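Local coordinates for CRISPR-associated protein (Thermus thermophilus, PDB 1WJ9) that cleaves CRISPR transcripts as an endoribonuclease, keeps hold of the processed crRNA, and is probably part of the Cascade complex of antiviral defence, at residues A[42-47]-A[59-64]; A[133-138]-A[189-194]. All coordinates share one frame; numbering follows the deposited sequence.

In the fold
Interaction 1 comes first along the chain: segment 59-64 turns back on 42-47 and closes a short hairpin loop, which joins an edge strand, 45-48, to strand 58-63 of the N-terminal four-stranded sheet. Interaction 2 opens only after that loop has closed and spans a much longer one, bringing helix 185-194 back against the turn between helix 118-132 and strand 135-140 of the second sheet. The two loops therefore follow in series, neither nested nor crossed. They still meet in space, their centres about 16 Å apart: Gln-62 and Arg-43 of interaction 1 probably hydrogen-bond to the carbonyls of Leu-192 and Arg-194, so the helix bridges the two sheets.

Interaction 1: A[42-47]-A[59-64]; sequences ERLLWR and VLVQTL
Glu-42 reaches Leu-64 with one carboxylate oxygen: OE2 takes the Leu-64 N-H on its syn lone pair in an almost straight bond of 2.6 Å. The same OE2 accepts from Arg-43 N, on its anti side and 24° out of the carboxylate plane, while OE1 bonds Thr-65. A bend at chi2 (58°) folds the carboxylate back for this double grip. Beyond it the segments form an antiparallel beta hairpin, strand 45-48 outermost in its sheet and strand 58-63 hydrogen-bonding on to strand 2-8; the strand order is consistent with an RRM-like (ferredoxin-like) domain, this hairpin being its second and third strands. Leu-45 and Gln-62 pair through Leu-45 N to Gln-62 O (3.1 Å) and Gln-62 N to Leu-45 O (2.8 Å); Arg-47 and Leu-60 make the next hydrogen-bonded pair. On their face Leu-45 CD1 lies 3.7 Å from Gln-62 NE2, whose hydrogen bonds go to Leu-192 O and to a water that in turn donates to Arg-43 O. Arg-47 runs beside Leu-60, NH2 3.7 Å from CD2, and turns at chi3 to a salt bridge with Glu-49. On the side of Val-61 and Trp-46, Leu-44 CD1 lies alongside Thr-63 CG2 (3.8 Å) and crosses Val-61, 3.6 Å from CG1. Trp-46, its CG between backbone N and carbonyl carbon (chi1 54°), swings its indole toward helix 22-30, where NE1 bonds His-26 ND1.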
ATOM      1  N   GLU A  42     -11.657   2.911 -10.898  1.00 27.37           N
ATOM      2  CA  GLU A  42     -10.305   2.708 -10.392  1.00 27.67           C
ATOM      3  C   GLU A  42     -10.082   3.108  -8.933  1.00 26.17           C
ATOM      4  O   GLU A  42     -10.771   3.967  -8.384  1.00 26.23           O
ATOM      5  CB  GLU A  42      -9.318   3.447 -11.310  1.00 26.22           C
ATOM      6  CG  GLU A  42      -7.839   3.201 -11.043  1.00 27.09           C
ATOM      7  CD  GLU A  42      -7.465   1.741 -11.126  1.00 23.83           C
ATOM      8  OE1 GLU A  42      -7.221   1.236 -12.240  1.00 24.34           O
ATOM      9  OE2 GLU A  42      -7.410   1.096 -10.067  1.00 24.07           O
ATOM     10  N   ARG A  43      -9.101   2.453  -8.320  1.00 25.28           N
ATOM     11  CA  ARG A  43      -8.708   2.690  -6.942  1.00 23.91           C
ATOM     12  C   ARG A  43      -7.195   2.484  -6.924  1.00 24.16           C
ATOM     13  O   ARG A  43      -6.707   1.370  -6.756  1.00 21.43           O
ATOM     14  CB  ARG A  43      -9.421   1.704  -6.002  1.00 26.51           C
ATOM     15  CG  ARG A  43      -8.969   1.758  -4.537  1.00 28.63           C
ATOM     16  CD  ARG A  43      -8.852   3.185  -3.996  1.00 30.50           C
ATOM     17  NE  ARG A  43     -10.103   3.940  -4.035  1.00 34.39           N
ATOM     18  CZ  ARG A  43     -11.058   3.884  -3.109  1.00 37.53           C
ATOM     19  NH1 ARG A  43     -10.931   3.091  -2.049  1.00 35.62           N
ATOM     20  NH2 ARG A  43     -12.122   4.672  -3.215  1.00 37.88           N
ATOM     21  N   LEU A  44      -6.474   3.572  -7.181  1.00 21.17           N
ATOM     22  CA  LEU A  44      -5.019   3.566  -7.231  1.00 20.41           C
ATOM     23  C   LEU A  44      -4.428   3.613  -5.829  1.00 18.52           C
ATOM     24  O   LEU A  44      -4.647   4.567  -5.079  1.00 18.51           O
ATOM     25  CB  LEU A  44      -4.525   4.771  -8.052  1.00 20.67           C
ATOM     26  CG  LEU A  44      -3.036   5.109  -7.979  1.00 21.06           C
ATOM     27  CD1 LEU A  44      -2.227   3.985  -8.605  1.00 21.37           C
ATOM     28  CD2 LEU A  44      -2.769   6.431  -8.691  1.00 22.58           C
ATOM     29  N   LEU A  45      -3.697   2.561  -5.477  1.00 18.51           N
ATOM     30  CA  LEU A  45      -3.048   2.464  -4.176  1.00 18.03           C
ATOM     31  C   LEU A  45      -1.572   2.168  -4.434  1.00 16.28           C
ATOM     32  O   LEU A  45      -1.233   1.466  -5.382  1.00 17.99           O
ATOM     33  CB  LEU A  45      -3.648   1.314  -3.364  1.00 17.08           C
ATOM     34  CG  LEU A  45      -5.155   1.317  -3.078  1.00 19.50           C
ATOM     35  CD1 LEU A  45      -5.541  -0.007  -2.421  1.00 18.93           C
ATOM     36  CD2 LEU A  45      -5.523   2.493  -2.183  1.00 18.97           C
ATOM     37  N   TRP A  46      -0.695   2.702  -3.593  1.00 16.38           N
ATOM     38  CA  TRP A  46       0.732   2.456  -3.754  1.00 16.43           C
ATOM     39  C   TRP A  46       1.485   2.610  -2.447  1.00 16.47           C
ATOM     40  O   TRP A  46       0.947   3.108  -1.459  1.00 16.98           O
ATOM     41  CB  TRP A  46       1.344   3.391  -4.810  1.00 16.53           C
ATOM     42  CG  TRP A  46       1.079   4.855  -4.569  1.00 17.15           C
ATOM     43  CD1 TRP A  46      -0.023   5.556  -4.952  1.00 17.49           C
ATOM     44  CD2 TRP A  46       1.955   5.797  -3.934  1.00 17.93           C
ATOM     45  NE1 TRP A  46       0.108   6.882  -4.603  1.00 18.35           N
ATOM     46  CE2 TRP A  46       1.315   7.056  -3.977  1.00 18.13           C
ATOM     47  CE3 TRP A  46       3.219   5.700  -3.331  1.00 18.44           C
ATOM     48  CZ2 TRP A  46       1.896   8.214  -3.443  1.00 19.26           C
ATOM     49  CZ3 TRP A  46       3.797   6.853  -2.795  1.00 19.22           C
ATOM     50  CH2 TRP A  46       3.133   8.094  -2.856  1.00 18.32           C
ATOM     51  N   ARG A  47       2.727   2.142  -2.443  1.00 16.53           N
ATOM     52  CA  ARG A  47       3.576   2.263  -1.269  1.00 18.21           C
ATOM     53  C   ARG A  47       5.030   2.390  -1.674  1.00 18.73           C
ATOM     54  O   ARG A  47       5.526   1.618  -2.497  1.00 19.25           O
ATOM     55  CB  ARG A  47       3.424   1.063  -0.319  1.00 17.34           C
ATOM     56  CG  ARG A  47       4.357   1.144   0.904  1.00 20.15           C
ATOM     57  CD  ARG A  47       4.242  -0.051   1.861  1.00 17.86           C
ATOM     58  NE  ARG A  47       4.585  -1.307   1.199  1.00 15.59           N
ATOM     59  CZ  ARG A  47       3.697  -2.219   0.827  1.00 16.94           C
ATOM     60  NH1 ARG A  47       2.407  -2.022   1.069  1.00 17.13           N
ATOM     61  NH2 ARG A  47       4.090  -3.298   0.163  1.00 18.41           N
ATOM     62  N   VAL A  59       8.720   1.361  -5.647  1.00 22.65           N
ATOM     63  CA  VAL A  59       7.337   1.739  -5.392  1.00 21.51           C
ATOM     64  C   VAL A  59       6.446   0.634  -5.937  1.00 21.47           C
ATOM     65  O   VAL A  59       6.517   0.299  -7.123  1.00 21.80           O
ATOM     66  CB  VAL A  59       6.966   3.070  -6.095  1.00 22.86           C
ATOM     67  CG1 VAL A  59       5.466   3.348  -5.957  1.00 22.50           C
ATOM     68  CG2 VAL A  59       7.771   4.221  -5.507  1.00 22.50           C
ATOM     69  N   LEU A  60       5.641   0.041  -5.057  1.00 19.64           N
ATOM     70  CA  LEU A  60       4.714  -1.012  -5.451  1.00 18.76           C
ATOM     71  C   LEU A  60       3.378  -0.336  -5.738  1.00 19.53           C
ATOM     72  O   LEU A  60       2.850   0.391  -4.897  1.00 19.74           O
ATOM     73  CB  LEU A  60       4.554  -2.043  -4.330  1.00 18.02           C
ATOM     74  CG  LEU A  60       3.607  -3.207  -4.636  1.00 18.91           C
ATOM     75  CD1 LEU A  60       4.115  -3.995  -5.838  1.00 19.92           C
ATOM     76  CD2 LEU A  60       3.507  -4.113  -3.423  1.00 19.75           C
ATOM     77  N   VAL A  61       2.829  -0.590  -6.918  1.00 17.41           N
ATOM     78  CA  VAL A  61       1.578   0.033  -7.311  1.00 16.89           C
ATOM     79  C   VAL A  61       0.487  -0.984  -7.589  1.00 17.31           C
ATOM     80  O   VAL A  61       0.697  -1.946  -8.331  1.00 20.53           O
ATOM     81  CB  VAL A  61       1.767   0.889  -8.583  1.00 18.41           C
ATOM     82  CG1 VAL A  61       0.472   1.625  -8.924  1.00 19.00           C
ATOM     83  CG2 VAL A  61       2.904   1.881  -8.393  1.00 17.66           C
ATOM     84  N   GLN A  62      -0.680  -0.758  -6.998  1.00 17.80           N
ATOM     85  CA  GLN A  62      -1.818  -1.636  -7.206  1.00 17.75           C
ATOM     86  C   GLN A  62      -2.949  -0.857  -7.861  1.00 18.00           C
ATOM     87  O   GLN A  62      -3.294   0.239  -7.420  1.00 19.62           O
ATOM     88  CB  GLN A  62      -2.309  -2.213  -5.878  1.00 15.89           C
ATOM     89  CG  GLN A  62      -3.464  -3.210  -6.042  1.00 16.81           C
ATOM     90  CD  GLN A  62      -4.002  -3.698  -4.709  1.00 17.62           C
ATOM     91  OE1 GLN A  62      -3.409  -4.560  -4.072  1.00 18.15           O
ATOM     92  NE2 GLN A  62      -5.136  -3.148  -4.288  1.00 17.07           N
ATOM     93  N   THR A  63      -3.518  -1.427  -8.918  1.00 19.01           N
ATOM     94  CA  THR A  63      -4.632  -0.812  -9.622  1.00 19.56           C
ATOM     95  C   THR A  63      -5.681  -1.885  -9.915  1.00 22.50           C
ATOM     96  O   THR A  63      -5.394  -3.079  -9.850  1.00 22.61           O
ATOM     97  CB  THR A  63      -4.183  -0.168 -10.959  1.00 16.22           C
ATOM     98  OG1 THR A  63      -3.513  -1.144 -11.762  1.00 19.10           O
ATOM     99  CG2 THR A  63      -3.248   1.014 -10.708  1.00 19.38           C
ATOM    100  N   LEU A  64      -6.909  -1.455 -10.178  1.00 23.14           N
ATOM    101  CA  LEU A  64      -7.985  -2.386 -10.504  1.00 24.08           C
ATOM    102  C   LEU A  64      -7.956  -2.706 -12.001  1.00 25.79           C
ATOM    103  O   LEU A  64      -8.277  -3.826 -12.416  1.00 26.58           O
ATOM    104  CB  LEU A  64      -9.340  -1.794 -10.116  1.00 24.29           C
ATOM    105  CG  LEU A  64      -9.542  -1.454  -8.634  1.00 25.17           C
ATOM    106  CD1 LEU A  64     -10.986  -1.020  -8.401  1.00 28.02           C
ATOM    107  CD2 LEU A  64      -9.207  -2.663  -7.769  1.00 26.06           C
TER
HETATM  108  O   HOH W   1      -6.722  -1.331  -5.744  1.00 18.01           O

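Interaction 2: A[133-138]-A[189-194]; sequences GGFRLL and LATLRR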
ATOM      1  N   GLY A 133     -12.455  -5.408   8.030  1.00 24.39           N
ATOM      2  CA  GLY A 133     -12.162  -5.751   6.648  1.00 23.51           C
ATOM      3  C   GLY A 133     -12.115  -7.235   6.317  1.00 23.28           C
ATOM      4  O   GLY A 133     -11.748  -7.601   5.199  1.00 21.99           O
ATOM      5  N   GLY A 134     -12.433  -8.090   7.287  1.00 22.62           N
ATOM      6  CA  GLY A 134     -12.447  -9.525   7.035  1.00 21.52           C
ATOM      7  C   GLY A 134     -11.164 -10.283   7.331  1.00 21.73           C
ATOM      8  O   GLY A 134     -11.028 -11.448   6.949  1.00 20.12           O
ATOM      9  N   PHE A 135     -10.205  -9.609   7.960  1.00 21.61           N
ATOM     10  CA  PHE A 135      -8.934 -10.229   8.325  1.00 22.42           C
ATOM     11  C   PHE A 135      -8.835 -10.261   9.844  1.00 23.17           C
ATOM     12  O   PHE A 135      -9.662  -9.678  10.547  1.00 24.74           O
ATOM     13  CB  PHE A 135      -7.744  -9.429   7.782  1.00 21.91           C
ATOM     14  CG  PHE A 135      -7.559  -9.523   6.292  1.00 21.42           C
ATOM     15  CD1 PHE A 135      -6.959 -10.640   5.721  1.00 23.28           C
ATOM     16  CD2 PHE A 135      -7.916  -8.460   5.467  1.00 22.31           C
ATOM     17  CE1 PHE A 135      -6.711 -10.694   4.351  1.00 23.32           C
ATOM     18  CE2 PHE A 135      -7.672  -8.506   4.094  1.00 20.74           C
ATOM     19  CZ  PHE A 135      -7.068  -9.619   3.536  1.00 22.15           C
ATOM     20  N   ARG A 136      -7.797 -10.920  10.344  1.00 22.67           N
ATOM     21  CA  ARG A 136      -7.580 -11.021  11.775  1.00 24.38           C
ATOM     22  C   ARG A 136      -6.093 -11.159  12.053  1.00 23.13           C
ATOM     23  O   ARG A 136      -5.429 -12.016  11.483  1.00 21.27           O
ATOM     24  CB  ARG A 136      -8.320 -12.241  12.334  1.00 25.57           C
ATOM     25  CG  ARG A 136      -8.159 -12.459  13.823  1.00 28.75           C
ATOM     26  CD  ARG A 136      -9.085 -13.567  14.301  1.00 31.11           C
ATOM     27  NE  ARG A 136     -10.487 -13.255  14.027  1.00 32.70           N
ATOM     28  CZ  ARG A 136     -11.429 -14.169  13.801  1.00 34.53           C
ATOM     29  NH1 ARG A 136     -11.127 -15.461  13.809  1.00 35.02           N
ATOM     30  NH2 ARG A 136     -12.681 -13.792  13.587  1.00 33.71           N
ATOM     31  N   LEU A 137      -5.581 -10.312  12.937  1.00 21.93           N
ATOM     32  CA  LEU A 137      -4.174 -10.353  13.315  1.00 23.74           C
ATOM     33  C   LEU A 137      -3.914 -11.673  14.052  1.00 24.26           C
ATOM     34  O   LEU A 137      -4.766 -12.133  14.819  1.00 24.45           O
ATOM     35  CB  LEU A 137      -3.881  -9.169  14.242  1.00 25.09           C
ATOM     36  CG  LEU A 137      -2.608  -8.339  14.074  1.00 28.93           C
ATOM     37  CD1 LEU A 137      -2.425  -7.909  12.633  1.00 25.43           C
ATOM     38  CD2 LEU A 137      -2.673  -7.126  14.980  1.00 24.93           C
ATOM     39  N   LEU A 138      -2.794 -12.332  13.757  1.00 21.89           N
ATOM     40  CA  LEU A 138      -2.469 -13.573  14.460  1.00 24.56           C
ATOM     41  C   LEU A 138      -2.017 -13.214  15.873  1.00 24.74           C
ATOM     42  O   LEU A 138      -1.578 -12.089  16.125  1.00 22.11           O
ATOM     43  CB  LEU A 138      -1.357 -14.356  13.751  1.00 25.08           C
ATOM     44  CG  LEU A 138      -1.695 -15.100  12.457  1.00 26.05           C
ATOM     45  CD1 LEU A 138      -0.502 -15.961  12.063  1.00 27.03           C
ATOM     46  CD2 LEU A 138      -2.928 -15.979  12.644  1.00 28.10           C
ATOM     47  N   LEU A 189     -11.017  -9.813   0.337  1.00 18.16           N
ATOM     48  CA  LEU A 189     -10.678  -9.437  -1.033  1.00 18.11           C
ATOM     49  C   LEU A 189     -11.064  -7.982  -1.299  1.00 17.99           C
ATOM     50  O   LEU A 189     -10.288  -7.220  -1.890  1.00 16.22           O
ATOM     51  CB  LEU A 189     -11.385 -10.363  -2.032  1.00 18.23           C
ATOM     52  CG  LEU A 189     -11.161 -10.048  -3.515  1.00 20.45           C
ATOM     53  CD1 LEU A 189      -9.677 -10.133  -3.854  1.00 21.18           C
ATOM     54  CD2 LEU A 189     -11.973 -10.999  -4.385  1.00 21.59           C
ATOM     55  N   ALA A 190     -12.268  -7.602  -0.877  1.00 17.05           N
ATOM     56  CA  ALA A 190     -12.733  -6.230  -1.054  1.00 17.87           C
ATOM     57  C   ALA A 190     -11.773  -5.264  -0.364  1.00 18.60           C
ATOM     58  O   ALA A 190     -11.449  -4.213  -0.912  1.00 18.35           O
ATOM     59  CB  ALA A 190     -14.143  -6.068  -0.492  1.00 19.51           C
ATOM     60  N   THR A 191     -11.282  -5.650   0.815  1.00 18.74           N
ATOM     61  CA  THR A 191     -10.343  -4.822   1.579  1.00 17.70           C
ATOM     62  C   THR A 191      -9.026  -4.617   0.828  1.00 18.29           C
ATOM     63  O   THR A 191      -8.469  -3.517   0.838  1.00 20.25           O
ATOM     64  CB  THR A 191     -10.083  -5.426   2.971  1.00 17.39           C
ATOM     65  OG1 THR A 191     -11.309  -5.423   3.704  1.00 20.69           O
ATOM     66  CG2 THR A 191      -9.041  -4.616   3.749  1.00 16.38           C
ATOM     67  N   LEU A 192      -8.525  -5.675   0.193  1.00 15.39           N
ATOM     68  CA  LEU A 192      -7.293  -5.573  -0.582  1.00 17.91           C
ATOM     69  C   LEU A 192      -7.489  -4.592  -1.738  1.00 16.90           C
ATOM     70  O   LEU A 192      -6.610  -3.788  -2.038  1.00 17.30           O
ATOM     71  CB  LEU A 192      -6.880  -6.942  -1.134  1.00 17.29           C
ATOM     72  CG  LEU A 192      -6.430  -7.981  -0.101  1.00 15.45           C
ATOM     73  CD1 LEU A 192      -6.136  -9.295  -0.798  1.00 17.19           C
ATOM     74  CD2 LEU A 192      -5.197  -7.470   0.632  1.00 18.94           C
ATOM     75  N   ARG A 193      -8.651  -4.661  -2.378  1.00 16.93           N
ATOM     76  CA  ARG A 193      -8.966  -3.781  -3.506  1.00 18.40           C
ATOM     77  C   ARG A 193      -9.222  -2.339  -3.084  1.00 19.36           C
ATOM     78  O   ARG A 193      -8.912  -1.397  -3.819  1.00 20.85           O
ATOM     79  CB  ARG A 193     -10.212  -4.288  -4.241  1.00 21.10           C
ATOM     80  CG  ARG A 193     -10.015  -5.576  -5.025  1.00 25.77           C
ATOM     81  CD  ARG A 193     -11.229  -5.873  -5.895  1.00 33.49           C
ATOM     82  NE  ARG A 193     -12.055  -6.948  -5.351  1.00 43.09           N
ATOM     83  CZ  ARG A 193     -13.291  -6.797  -4.882  1.00 44.09           C
ATOM     84  NH1 ARG A 193     -13.878  -5.605  -4.878  1.00 44.13           N
ATOM     85  NH2 ARG A 193     -13.944  -7.851  -4.417  1.00 45.88           N
ATOM     86  N   ARG A 194      -9.811  -2.186  -1.905  1.00 17.89           N
ATOM     87  CA  ARG A 194     -10.186  -0.888  -1.364  1.00 20.84           C
ATOM     88  C   ARG A 194      -9.080  -0.114  -0.658  1.00 18.74           C
ATOM     89  O   ARG A 194      -8.988   1.103  -0.799  1.00 18.79           O
ATOM     90  CB  ARG A 194     -11.369  -1.083  -0.405  1.00 20.10           C
ATOM     91  CG  ARG A 194     -11.998   0.186   0.136  1.00 25.58           C
ATOM     92  CD  ARG A 194     -13.164  -0.128   1.085  1.00 25.03           C
ATOM     93  NE  ARG A 194     -12.728  -0.762   2.333  1.00 27.29           N
ATOM     94  CZ  ARG A 194     -12.903  -2.051   2.630  1.00 27.35           C
ATOM     95  NH1 ARG A 194     -13.507  -2.861   1.774  1.00 25.12           N
ATOM     96  NH2 ARG A 194     -12.458  -2.535   3.782  1.00 26.95           N
TER
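The Phe-135 ring meets helix 185-194 with its rim: Leu-192 and Thr-191 both lie at the edge, near the ring plane. CZ comes 4.0 Å from Leu-192 CG, whose side chain crosses that of Phe-135 at about a right angle, and CE2 comes 4.1 Å from Thr-191 CB as those two side chains slide past each other in opposite directions. The Arg-194 guanidinium is likewise approached at its edge, with NH2 4.3 Å from Gly-133 CA. Within the helix, the Arg-193 guanidinium lays one face over Ala-190 CA, offset toward the rim, with Leu-189 CD2 at its edge. Thr-191 OG1 lies 2.7 Å from Gly-133 O, with Arg-187 O, a turn earlier in the helix, as a second acceptor within reach of the same hydroxyl. Chi1 of -63° places OG1 beside the threonine's own backbone N, within reach of Gly-133 O, and turns CG2 to the Phe-135 ring. Arg-194 NH2 adds a weak bond to OG1 (3.1 Å, 134°). Gly-133 CA stands 3.1 Å from Thr-191 OG1, an approach that glycine's lack of a side chain permits. Gly-134 follows with positive phi in a Schellman motif that ends helix 118-132 and leads into strand 135-140. Phe-135 also packs on Leu-130, Leu-180, Val-182 and Leu-207, so helix 185-194 borders a hydrophobic cluster shared by helix 118-132 and the second sheet.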